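Local structure of putative glutathione S-transferase (Corynebacterium glutamicum, 3M1G) at residues A[163-166]-A[167-170]; A[206-209]-A[210-213]; A[299-303]-A[304-308]; A[326-329]-A[330-333]. The protein probably acts as a glutathione transferase of the ECM4-like subfamily, pairing a thioredoxin-like domain with a helical domain. All coordinates share one frame; numbering follows the deposited sequence.

Interaction 1: residues A[163-166]-A[167-170]; sequences LEWK and QFHR
Trp165 and Phe168, three residues apart, form the aromatic part of this turn. The six-membered ring of Trp165 sends its edge toward the face of Phe168, a T-shaped pair with centroids 5.4 Å apart and planes at 65°. The closest carbons are Trp165 CE3 and Phe168 CD1, at 3.9 Å. The Trp165 indole also meets Phe161 edge-to-face and packs on Ile35 of strand 34-36.

A CH-pi contact forms the second kind. Lys166 CA stands 3.5 Å from the centroid of the His169 ring, almost on its normal. With CG of His169 anti to its own carbonyl carbon (chi1 -64°), the imidazole folds back so that one face meets Lys166 CA, and NE2 is hydrogen-bonded to Phe161 O in helix 154-163, which probably helps set the ring's tilt.

Backbone bonds close the turn. Phe168 N donates to Trp165 O at 2.8 Å, and His169 N donates to Lys166 O at 3.2 Å; a weak bond also runs from His169 N to Trp165 O. One water bridges Glu164 O and Gln167 N, lying 2.8 Å from Glu164 O.

Successive i to i+3 bonds are the signature of a short 3-10 turn. Here it follows helix 154-163, and Phe168 packs on Val57 and Leu85, loop residues probably near the thioredoxin-like domain of the glutathione transferase fold.

Interaction 2: residues A[206-209]-A[210-213]; sequences AGSQ and EAHN
Ser208 and Ala211 meet because the serine hydroxyl is turned between its own backbone N and carbonyl carbon, which brings OG over the first turn of helix 209-229. Gln209 takes a different course: its CG is anti to the backbone N (chi1 -175°) and the chain bends at chi2, carrying the amide forward along the helix, toward Asn213.

At the N-cap, Ser208 OG accepts from Ala211 N at 3.1 Å, with good N-H...O geometry. The bond caps one of the first amides of the helix. Regular helical bonding starts at the same residue, His212 N donating to Ser208 O at 3.0 Å.

Within the first turn itself, Gln209 NE2 donates to Asn213 OD1 at 3.0 Å, nearly straight at 166°. The acceptor lies in the plane of the glutamine amide, while the donor stands tilted from the Asn213 carbonyl plane; the two amide planes are 42° apart. Asn213 N is bonded to Gln209 O, which ties the same two residues together through the backbone.

The methyl of Ala206 lies against the start of the helix, its CB 3.9 Å from Ala211 CB.

Gln209 NE2 also donates to Val315 O of the second subunit, and His212 NE2 is hydrogen-bonded to Val317 N of that subunit, both side chains packing on its Ile314. The cap therefore lies where the loop after helix 199-204 turns into helix 209-229, with the first helical turn serving the dimer interface.

Interaction 3: residues A[299-303]-A[304-308]; sequences KQHYY and ITHAE
Tyr302 and His306 pack side by side at the C-terminal end of helix 295-305, and with His301 they make an aromatic cluster beside the predicted active site of this glutathione transferase fold. His306 is the first residue to leave helical geometry and is the centre of an inverse gamma turn.

The tight part is buried. Tyr302 CD2 comes within 3.4 Å of His306 CE1, the rings nearly perpendicular at 88° and their approach oblique. His306 CG is anti to its own carbonyl carbon (chi1 -63°), which folds the imidazole back along the helix end. Its backbone N donates to Tyr302 O at 3.2 Å, so the final helical bond and the ring contact join the same pair.

Polar partners hold the cluster at several points. Asp99 OD2 receives hydrogen bonds from both His301 NE2 and His306 NE2, and His306 ND1 is bonded to His262 NE2. Sharing this carboxylate oxygen is consistent with the 4.1 Å between His301 NE2 and His306 NE2. Tyr302 OH is hydrogen-bonded to the hydroxyls of Tyr201 and Tyr259; Tyr302 itself is predicted to help lower the pKa of the active-site cysteine.

The outward side, with exposed Gln300 and Thr305, is looser. The aliphatic contact of Gln300 CB with Ile304 CD1 spans 4.1 Å. The methyl of the threonine reaches the nearby imidazole, Thr305 CG2 lying 3.8 Å from His301 CE1.

Interaction 4: residues A[326-329]-A[330-333]; sequences TPHG and REKL
His328 and Arg330 are joined by a hydrogen bond from a backbone amide to a ring nitrogen, just where the loop after helix 295-305 turns into the short 3-10 segment 331-333. Ahead of that turn, Thr326 OG1 is bonded to Arg281 NH2 of helix 274-284 and, within the loop, to Gly323 O; the carbonyl O of Thr326 is bonded to Gln285 NE2.

At His328, CG sits between the backbone N and the carbonyl carbon, which turns the imidazole forward so that its ND1 edge faces Arg330 N. Arg330 N then donates to His328 ND1 at 3.0 Å, with an angle of 163°, and lies near the ring plane. With ND1 accepting, a neutral ring would probably carry its proton on NE2. The ring also packs on Arg281 and Asp282 of helix 274-284. Its CE1 is 3.0 Å from Glu331 OE2, with ring and carboxylate planes only 19° apart.

Gly329 follows with positive phi (66°), a conformation that favours glycine. Its carbonyl O meets the aliphatic part of Lys332, 3.4 Å from Lys332 CG, while the buried Arg330 side chain leads away to the carbonyl oxygens of Leu230 and Arg234.

Solvent completes the turn on the carboxylate side. One water bridges Glu331 OE2 and, weakly, His328 N. A second accepts from Gly329 N and donates to Glu331 OE1, each at 2.7 Å from the water oxygen.

Overall arrangement
Interactions 1, 2 and 4 are surface contacts, whereas interaction 3 is partly buried and holds Tyr302, predicted to lower the pKa of the active-site cysteine. Interactions 2 and 3 sit on the same side of the chain's centre, their nearest atoms about 8 Å apart, at the start of one helix and the end of another. Interaction 1 lies across the centre from both, its centre about 44 Å from that of interaction 2. The two 3-10 turns differ: an aromatic pair and CH-pi contact in 163-170, a ring-nitrogen bond and bridging waters in 326-333. The second subunit closes over interaction 2, but reaches interaction 3 through Glu308 packing on its Pro311.

Interaction 1: residues A[163-166]-A[167-170]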
loop_
_atom_site.group_PDB
_atom_site.type_symbol
_atom_site.label_atom_id
_atom_site.label_comp_id
_atom_site.label_asym_id
_atom_site.label_seq_id
_atom_site.Cartn_x
_atom_site.Cartn_y
_atom_site.Cartn_z
ATOM N N LEU A 163 35.623 -13.180 4.084
ATOM C CA LEU A 163 36.733 -13.764 4.845
ATOM C C LEU A 163 37.687 -14.562 3.966
ATOM O O LEU A 163 38.864 -14.544 4.204
ATOM C CB LEU A 163 36.208 -14.664 5.969
ATOM C CG LEU A 163 35.246 -14.030 6.984
ATOM C CD1 LEU A 163 35.009 -15.023 8.163
ATOM C CD2 LEU A 163 35.759 -12.663 7.447
ATOM N N GLU A 164 37.195 -15.264 2.953
ATOM C CA GLU A 164 38.080 -16.163 2.171
ATOM C C GLU A 164 38.751 -15.429 1.016
ATOM O O GLU A 164 39.860 -15.794 0.602
ATOM C CB GLU A 164 37.288 -17.330 1.607
ATOM C CG GLU A 164 36.653 -18.242 2.675
ATOM C CD GLU A 164 37.649 -18.766 3.692
ATOM O OE1 GLU A 164 38.819 -19.127 3.335
ATOM O OE2 GLU A 164 37.241 -18.828 4.867
ATOM N N TRP A 165 38.088 -14.388 0.512
ATOM C CA TRP A 165 38.546 -13.667 -0.693
ATOM C C TRP A 165 39.312 -12.407 -0.368
ATOM O O TRP A 165 39.581 -11.608 -1.247
ATOM C CB TRP A 165 37.334 -13.324 -1.596
ATOM C CG TRP A 165 36.742 -14.482 -2.333
ATOM C CD1 TRP A 165 35.784 -15.365 -1.884
ATOM C CD2 TRP A 165 37.050 -14.887 -3.674
ATOM N NE1 TRP A 165 35.502 -16.284 -2.861
ATOM C CE2 TRP A 165 36.258 -16.008 -3.970
ATOM C CE3 TRP A 165 37.927 -14.403 -4.656
ATOM C CZ2 TRP A 165 36.322 -16.662 -5.198
ATOM C CZ3 TRP A 165 37.990 -15.042 -5.869
ATOM C CH2 TRP A 165 37.198 -16.168 -6.135
ATOM N N LYS A 166 39.714 -12.236 0.890
ATOM C CA LYS A 166 40.383 -11.039 1.368
ATOM C C LYS A 166 41.539 -10.533 0.525
ATOM O O LYS A 166 41.714 -9.310 0.352
ATOM C CB LYS A 166 40.977 -11.310 2.768
ATOM C CG LYS A 166 40.344 -10.601 3.908
ATOM C CD LYS A 166 40.834 -11.180 5.301
ATOM C CE LYS A 166 39.786 -10.911 6.430
ATOM N NZ LYS A 166 39.971 -11.820 7.620
ATOM N N GLN A 167 42.376 -11.446 0.038
ATOM C CA GLN A 167 43.537 -10.988 -0.744
ATOM C C GLN A 167 43.140 -10.471 -2.101
ATOM O O GLN A 167 43.954 -9.866 -2.745
ATOM C CB GLN A 167 44.578 -12.101 -0.897
ATOM C CG GLN A 167 45.094 -12.635 0.439
ATOM C CD GLN A 167 45.595 -11.548 1.421
ATOM O OE1 GLN A 167 45.346 -11.674 2.622
ATOM N NE2 GLN A 167 46.299 -10.507 0.929
ATOM N N PHE A 168 41.894 -10.671 -2.526
ATOM C CA PHE A 168 41.413 -10.140 -3.798
ATOM C C PHE A 168 40.533 -8.888 -3.625
ATOM O O PHE A 168 40.100 -8.323 -4.611
ATOM C CB PHE A 168 40.608 -11.181 -4.556
ATOM C CG PHE A 168 41.400 -12.419 -4.946
ATOM C CD1 PHE A 168 41.638 -13.415 -4.037
ATOM C CD2 PHE A 168 41.917 -12.548 -6.211
ATOM C CE1 PHE A 168 42.413 -14.539 -4.376
ATOM C CE2 PHE A 168 42.652 -13.663 -6.575
ATOM C CZ PHE A 168 42.917 -14.646 -5.658
ATOM N N HIS A 169 40.226 -8.485 -2.392
ATOM C CA HIS A 169 39.476 -7.265 -2.184
ATOM C C HIS A 169 40.231 -6.072 -2.720
ATOM O O HIS A 169 41.466 -6.052 -2.721
ATOM C CB HIS A 169 39.255 -6.974 -0.691
ATOM C CG HIS A 169 38.418 -7.983 0.028
ATOM N ND1 HIS A 169 38.236 -7.945 1.390
ATOM C CD2 HIS A 169 37.729 -9.063 -0.412
ATOM C CE1 HIS A 169 37.459 -8.942 1.764
ATOM N NE2 HIS A 169 37.142 -9.644 0.688
ATOM N N ARG A 170 39.482 -5.037 -3.086
ATOM C CA ARG A 170 40.039 -3.706 -3.333
ATOM C C ARG A 170 40.839 -3.265 -2.107
ATOM O O ARG A 170 40.406 -3.458 -0.975
ATOM C CB ARG A 170 38.888 -2.699 -3.612
ATOM C CG ARG A 170 39.319 -1.232 -3.810
ATOM C CD ARG A 170 38.141 -0.218 -3.889
ATOM N NE ARG A 170 37.370 -0.122 -2.646
ATOM C CZ ARG A 170 36.255 -0.801 -2.379
ATOM N NH1 ARG A 170 35.735 -1.645 -3.267
ATOM N NH2 ARG A 170 35.678 -0.653 -1.205
HETATM O O HOH W 1 42.120 -14.369 -0.215
HETATM O O HOH W 2 43.310 -6.508 -0.601
#

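Interaction 2: residues A[206-209]-A[210-213]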
loop_
_atom_site.group_PDB
_atom_site.type_symbol
_atom_site.label_atom_id
_atom_site.label_comp_id
_atom_site.label_asym_id
_atom_site.label_seq_id
_atom_site.Cartn_x
_atom_site.Cartn_y
_atom_site.Cartn_z
ATOM N N ALA A 206 0.691 -17.075 1.832
ATOM C CA ALA A 206 -0.168 -17.777 2.767
ATOM C C ALA A 206 -1.314 -18.426 2.002
ATOM O O ALA A 206 -1.891 -17.811 1.100
ATOM C CB ALA A 206 -0.712 -16.838 3.807
ATOM N N GLY A 207 -1.646 -19.651 2.406
ATOM C CA GLY A 207 -2.675 -20.461 1.751
ATOM C C GLY A 207 -4.049 -20.379 2.382
ATOM O O GLY A 207 -4.963 -21.040 1.916
ATOM N N SER A 208 -4.186 -19.635 3.468
ATOM C CA SER A 208 -5.449 -19.460 4.134
ATOM C C SER A 208 -5.392 -18.117 4.868
ATOM O O SER A 208 -4.307 -17.547 5.049
ATOM C CB SER A 208 -5.701 -20.582 5.148
ATOM O OG SER A 208 -4.746 -20.485 6.200
ATOM N N GLN A 209 -6.549 -17.644 5.310
ATOM C CA GLN A 209 -6.641 -16.366 6.016
ATOM C C GLN A 209 -5.869 -16.453 7.318
ATOM O O GLN A 209 -5.181 -15.511 7.724
ATOM C CB GLN A 209 -8.097 -16.028 6.348
ATOM C CG GLN A 209 -8.295 -14.616 6.993
ATOM C CD GLN A 209 -7.850 -13.521 6.046
ATOM O OE1 GLN A 209 -8.314 -13.451 4.901
ATOM N NE2 GLN A 209 -6.911 -12.712 6.481
ATOM N N GLU A 210 -5.993 -17.612 7.957
ATOM C CA GLU A 210 -5.382 -17.880 9.254
ATOM C C GLU A 210 -3.871 -17.824 9.137
ATOM O O GLU A 210 -3.202 -17.288 10.003
ATOM C CB GLU A 210 -5.805 -19.267 9.770
ATOM C CG GLU A 210 -7.289 -19.370 10.147
ATOM C CD GLU A 210 -8.315 -19.243 8.963
ATOM O OE1 GLU A 210 -7.998 -19.583 7.784
ATOM O OE2 GLU A 210 -9.469 -18.803 9.248
ATOM N N ALA A 211 -3.348 -18.390 8.062
ATOM C CA ALA A 211 -1.916 -18.421 7.832
ATOM C C ALA A 211 -1.436 -17.006 7.546
ATOM O O ALA A 211 -0.373 -16.617 7.993
ATOM C CB ALA A 211 -1.548 -19.383 6.668
ATOM N N HIS A 212 -2.219 -16.230 6.790
ATOM C CA HIS A 212 -1.877 -14.812 6.555
ATOM C C HIS A 212 -1.793 -14.059 7.872
ATOM O O HIS A 212 -0.803 -13.363 8.122
ATOM C CB HIS A 212 -2.840 -14.117 5.581
ATOM C CG HIS A 212 -2.702 -12.622 5.568
ATOM N ND1 HIS A 212 -1.760 -11.968 4.805
ATOM C CD2 HIS A 212 -3.340 -11.665 6.281
ATOM C CE1 HIS A 212 -1.863 -10.663 5.011
ATOM N NE2 HIS A 212 -2.834 -10.453 5.888
ATOM N N ASN A 213 -2.822 -14.192 8.689
ATOM C CA ASN A 213 -2.917 -13.472 9.958
ATOM C C ASN A 213 -1.689 -13.690 10.859
ATOM O O ASN A 213 -1.154 -12.752 11.459
ATOM C CB ASN A 213 -4.150 -13.875 10.743
ATOM C CG ASN A 213 -5.472 -13.461 10.075
ATOM O OD1 ASN A 213 -5.515 -12.687 9.113
ATOM N ND2 ASN A 213 -6.563 -13.993 10.613
#

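Interaction 3: residues A[299-303]-A[304-308]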
loop_
_atom_site.group_PDB
_atom_site.type_symbol
_atom_site.label_atom_id
_atom_site.label_comp_id
_atom_site.label_asym_id
_atom_site.label_seq_id
_atom_site.Cartn_x
_atom_site.Cartn_y
_atom_site.Cartn_z
ATOM N N LYS A 299 9.769 -4.934 -9.635
ATOM C CA LYS A 299 8.288 -4.896 -9.728
ATOM C C LYS A 299 7.742 -5.797 -10.830
ATOM O O LYS A 299 6.750 -6.511 -10.653
ATOM C CB LYS A 299 7.793 -3.463 -9.938
ATOM C CG LYS A 299 8.030 -2.528 -8.739
ATOM C CD LYS A 299 7.728 -1.072 -9.101
ATOM C CE LYS A 299 6.222 -0.800 -9.287
ATOM N NZ LYS A 299 6.001 0.546 -9.866
ATOM N N GLN A 300 8.397 -5.781 -11.995
ATOM C CA GLN A 300 7.965 -6.646 -13.079
ATOM C C GLN A 300 8.015 -8.126 -12.686
ATOM O O GLN A 300 7.089 -8.900 -12.995
ATOM C CB GLN A 300 8.801 -6.395 -14.326
ATOM C CG GLN A 300 8.418 -5.071 -14.970
ATOM C CD GLN A 300 9.197 -4.822 -16.238
ATOM O OE1 GLN A 300 10.115 -5.540 -16.529
ATOM N NE2 GLN A 300 8.825 -3.809 -16.986
ATOM N N HIS A 301 9.063 -8.532 -11.986
ATOM C CA HIS A 301 9.197 -9.942 -11.660
ATOM C C HIS A 301 8.036 -10.399 -10.769
ATOM O O HIS A 301 7.359 -11.377 -11.044
ATOM C CB HIS A 301 10.505 -10.253 -10.955
ATOM C CG HIS A 301 10.531 -11.638 -10.386
ATOM N ND1 HIS A 301 10.698 -12.755 -11.177
ATOM C CD2 HIS A 301 10.317 -12.093 -9.128
ATOM C CE1 HIS A 301 10.589 -13.840 -10.428
ATOM N NE2 HIS A 301 10.359 -13.467 -9.183
ATOM N N TYR A 302 7.785 -9.665 -9.712
ATOM C CA TYR A 302 6.813 -10.130 -8.732
ATOM C C TYR A 302 5.402 -10.059 -9.308
ATOM O O TYR A 302 4.647 -11.031 -9.238
ATOM C CB TYR A 302 6.919 -9.289 -7.456
ATOM C CG TYR A 302 8.050 -9.697 -6.570
ATOM C CD1 TYR A 302 9.321 -9.160 -6.748
ATOM C CD2 TYR A 302 7.865 -10.636 -5.564
ATOM C CE1 TYR A 302 10.370 -9.520 -5.937
ATOM C CE2 TYR A 302 8.908 -11.023 -4.740
ATOM C CZ TYR A 302 10.182 -10.473 -4.948
ATOM O OH TYR A 302 11.242 -10.815 -4.124
ATOM N N TYR A 303 5.063 -8.906 -9.874
ATOM C CA TYR A 303 3.679 -8.615 -10.282
ATOM C C TYR A 303 3.292 -9.364 -11.553
ATOM O O TYR A 303 2.101 -9.663 -11.745
ATOM C CB TYR A 303 3.435 -7.103 -10.463
ATOM C CG TYR A 303 3.218 -6.346 -9.175
ATOM C CD1 TYR A 303 1.973 -6.365 -8.533
ATOM C CD2 TYR A 303 4.248 -5.621 -8.570
ATOM C CE1 TYR A 303 1.754 -5.641 -7.330
ATOM C CE2 TYR A 303 4.023 -4.894 -7.374
ATOM C CZ TYR A 303 2.776 -4.935 -6.771
ATOM O OH TYR A 303 2.543 -4.253 -5.612
ATOM N N ILE A 304 4.259 -9.653 -12.433
ATOM C CA ILE A 304 3.955 -10.374 -13.686
ATOM C C ILE A 304 4.064 -11.890 -13.506
ATOM O O ILE A 304 3.201 -12.627 -13.905
ATOM C CB ILE A 304 4.860 -9.928 -14.844
ATOM C CG1 ILE A 304 4.563 -8.461 -15.181
ATOM C CG2 ILE A 304 4.645 -10.814 -16.102
ATOM C CD1 ILE A 304 5.538 -7.863 -16.227
ATOM N N THR A 305 5.102 -12.326 -12.830
ATOM C CA THR A 305 5.397 -13.747 -12.636
ATOM C C THR A 305 4.486 -14.491 -11.676
ATOM O O THR A 305 4.245 -15.668 -11.874
ATOM C CB THR A 305 6.870 -13.837 -12.134
ATOM O OG1 THR A 305 7.694 -13.525 -13.253
ATOM C CG2 THR A 305 7.232 -15.162 -11.509
ATOM N N HIS A 306 3.996 -13.828 -10.629
ATOM C CA HIS A 306 3.201 -14.511 -9.616
ATOM C C HIS A 306 1.722 -14.422 -9.983
ATOM O O HIS A 306 0.913 -13.730 -9.305
ATOM C CB HIS A 306 3.446 -13.936 -8.221
ATOM C CG HIS A 306 4.848 -14.099 -7.730
ATOM N ND1 HIS A 306 5.387 -13.300 -6.743
ATOM C CD2 HIS A 306 5.834 -14.951 -8.105
ATOM C CE1 HIS A 306 6.639 -13.664 -6.522
ATOM N NE2 HIS A 306 6.933 -14.664 -7.333
ATOM N N ALA A 307 1.381 -15.130 -11.058
ATOM C CA ALA A 307 0.052 -15.132 -11.627
ATOM C C ALA A 307 -0.989 -15.794 -10.713
ATOM O O ALA A 307 -2.174 -15.474 -10.799
ATOM C CB ALA A 307 0.076 -15.812 -13.020
ATOM N N GLU A 308 -0.561 -16.682 -9.824
ATOM C CA GLU A 308 -1.470 -17.249 -8.829
ATOM C C GLU A 308 -1.940 -16.221 -7.772
ATOM O O GLU A 308 -2.993 -16.412 -7.183
ATOM C CB GLU A 308 -0.857 -18.483 -8.133
ATOM C CG GLU A 308 -1.775 -19.140 -7.032
ATOM C CD GLU A 308 -3.183 -19.565 -7.532
ATOM O OE1 GLU A 308 -3.196 -20.611 -8.249
ATOM O OE2 GLU A 308 -4.250 -18.895 -7.195
#

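Interaction 4: residues A[326-329]-A[330-333]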
loop_
_atom_site.group_PDB
_atom_site.type_symbol
_atom_site.label_atom_id
_atom_site.label_comp_id
_atom_site.label_asym_id
_atom_site.label_seq_id
_atom_site.Cartn_x
_atom_site.Cartn_y
_atom_site.Cartn_z
ATOM N N THR A 326 16.125 11.527 -0.796
ATOM C CA THR A 326 16.027 12.682 0.058
ATOM C C THR A 326 16.961 12.554 1.272
ATOM O O THR A 326 17.347 11.432 1.640
ATOM C CB THR A 326 14.551 12.888 0.541
ATOM O OG1 THR A 326 14.101 11.732 1.291
ATOM C CG2 THR A 326 13.613 13.180 -0.665
ATOM N N PRO A 327 17.330 13.687 1.908
ATOM C CA PRO A 327 18.195 13.626 3.114
ATOM C C PRO A 327 17.599 12.730 4.203
ATOM O O PRO A 327 16.426 12.870 4.542
ATOM C CB PRO A 327 18.249 15.083 3.594
ATOM C CG PRO A 327 18.059 15.900 2.308
ATOM C CD PRO A 327 17.038 15.085 1.521
ATOM N N HIS A 328 18.409 11.833 4.741
ATOM C CA HIS A 328 17.933 10.785 5.637
ATOM C C HIS A 328 17.976 11.134 7.126
ATOM O O HIS A 328 17.380 10.439 7.934
ATOM C CB HIS A 328 18.696 9.489 5.363
ATOM C CG HIS A 328 20.184 9.627 5.439
ATOM N ND1 HIS A 328 20.846 9.809 6.627
ATOM C CD2 HIS A 328 21.135 9.584 4.477
ATOM C CE1 HIS A 328 22.143 9.921 6.386
ATOM N NE2 HIS A 328 22.341 9.799 5.085
ATOM N N GLY A 329 18.705 12.171 7.503
ATOM C CA GLY A 329 18.827 12.542 8.910
ATOM C C GLY A 329 19.541 11.594 9.895
ATOM O O GLY A 329 19.520 11.830 11.096
ATOM N N ARG A 330 20.203 10.552 9.417
ATOM C CA ARG A 330 20.804 9.557 10.304
ATOM C C ARG A 330 22.192 9.936 10.876
ATOM O O ARG A 330 22.684 9.258 11.791
ATOM C CB ARG A 330 20.871 8.195 9.583
ATOM C CG ARG A 330 19.474 7.685 9.159
ATOM C CD ARG A 330 18.670 7.198 10.346
ATOM N NE ARG A 330 19.196 5.913 10.860
ATOM C CZ ARG A 330 18.744 5.318 11.957
ATOM N NH1 ARG A 330 17.751 5.874 12.655
ATOM N NH2 ARG A 330 19.273 4.177 12.368
ATOM N N GLU A 331 22.811 10.996 10.339
ATOM C CA GLU A 331 24.087 11.532 10.867
ATOM C C GLU A 331 23.962 11.928 12.337
ATOM O O GLU A 331 24.950 11.898 13.040
ATOM C CB GLU A 331 24.593 12.784 10.107
ATOM C CG GLU A 331 24.821 12.571 8.612
ATOM C CD GLU A 331 23.518 12.754 7.748
ATOM O OE1 GLU A 331 22.409 13.088 8.280
ATOM O OE2 GLU A 331 23.633 12.548 6.513
ATOM N N LYS A 332 22.769 12.283 12.798
ATOM C CA LYS A 332 22.555 12.604 14.218
ATOM C C LYS A 332 22.902 11.425 15.144
ATOM O O LYS A 332 23.198 11.632 16.298
ATOM C CB LYS A 332 21.099 13.034 14.475
ATOM C CG LYS A 332 20.157 11.838 14.449
ATOM C CD LYS A 332 18.661 12.124 14.608
ATOM C CE LYS A 332 17.940 10.747 14.821
ATOM N NZ LYS A 332 16.603 10.674 14.148
ATOM N N LEU A 333 22.848 10.190 14.651
ATOM C CA LEU A 333 23.269 9.022 15.451
ATOM C C LEU A 333 24.783 8.756 15.428
ATOM O O LEU A 333 25.225 7.780 15.997
ATOM C CB LEU A 333 22.501 7.765 15.033
ATOM C CG LEU A 333 20.986 7.806 15.385
ATOM C CD1 LEU A 333 20.274 6.659 14.773
ATOM C CD2 LEU A 333 20.782 7.753 16.898
HETATM O O HOH W 3 21.539 13.025 4.357
HETATM O O HOH W 4 20.596 13.737 6.395
#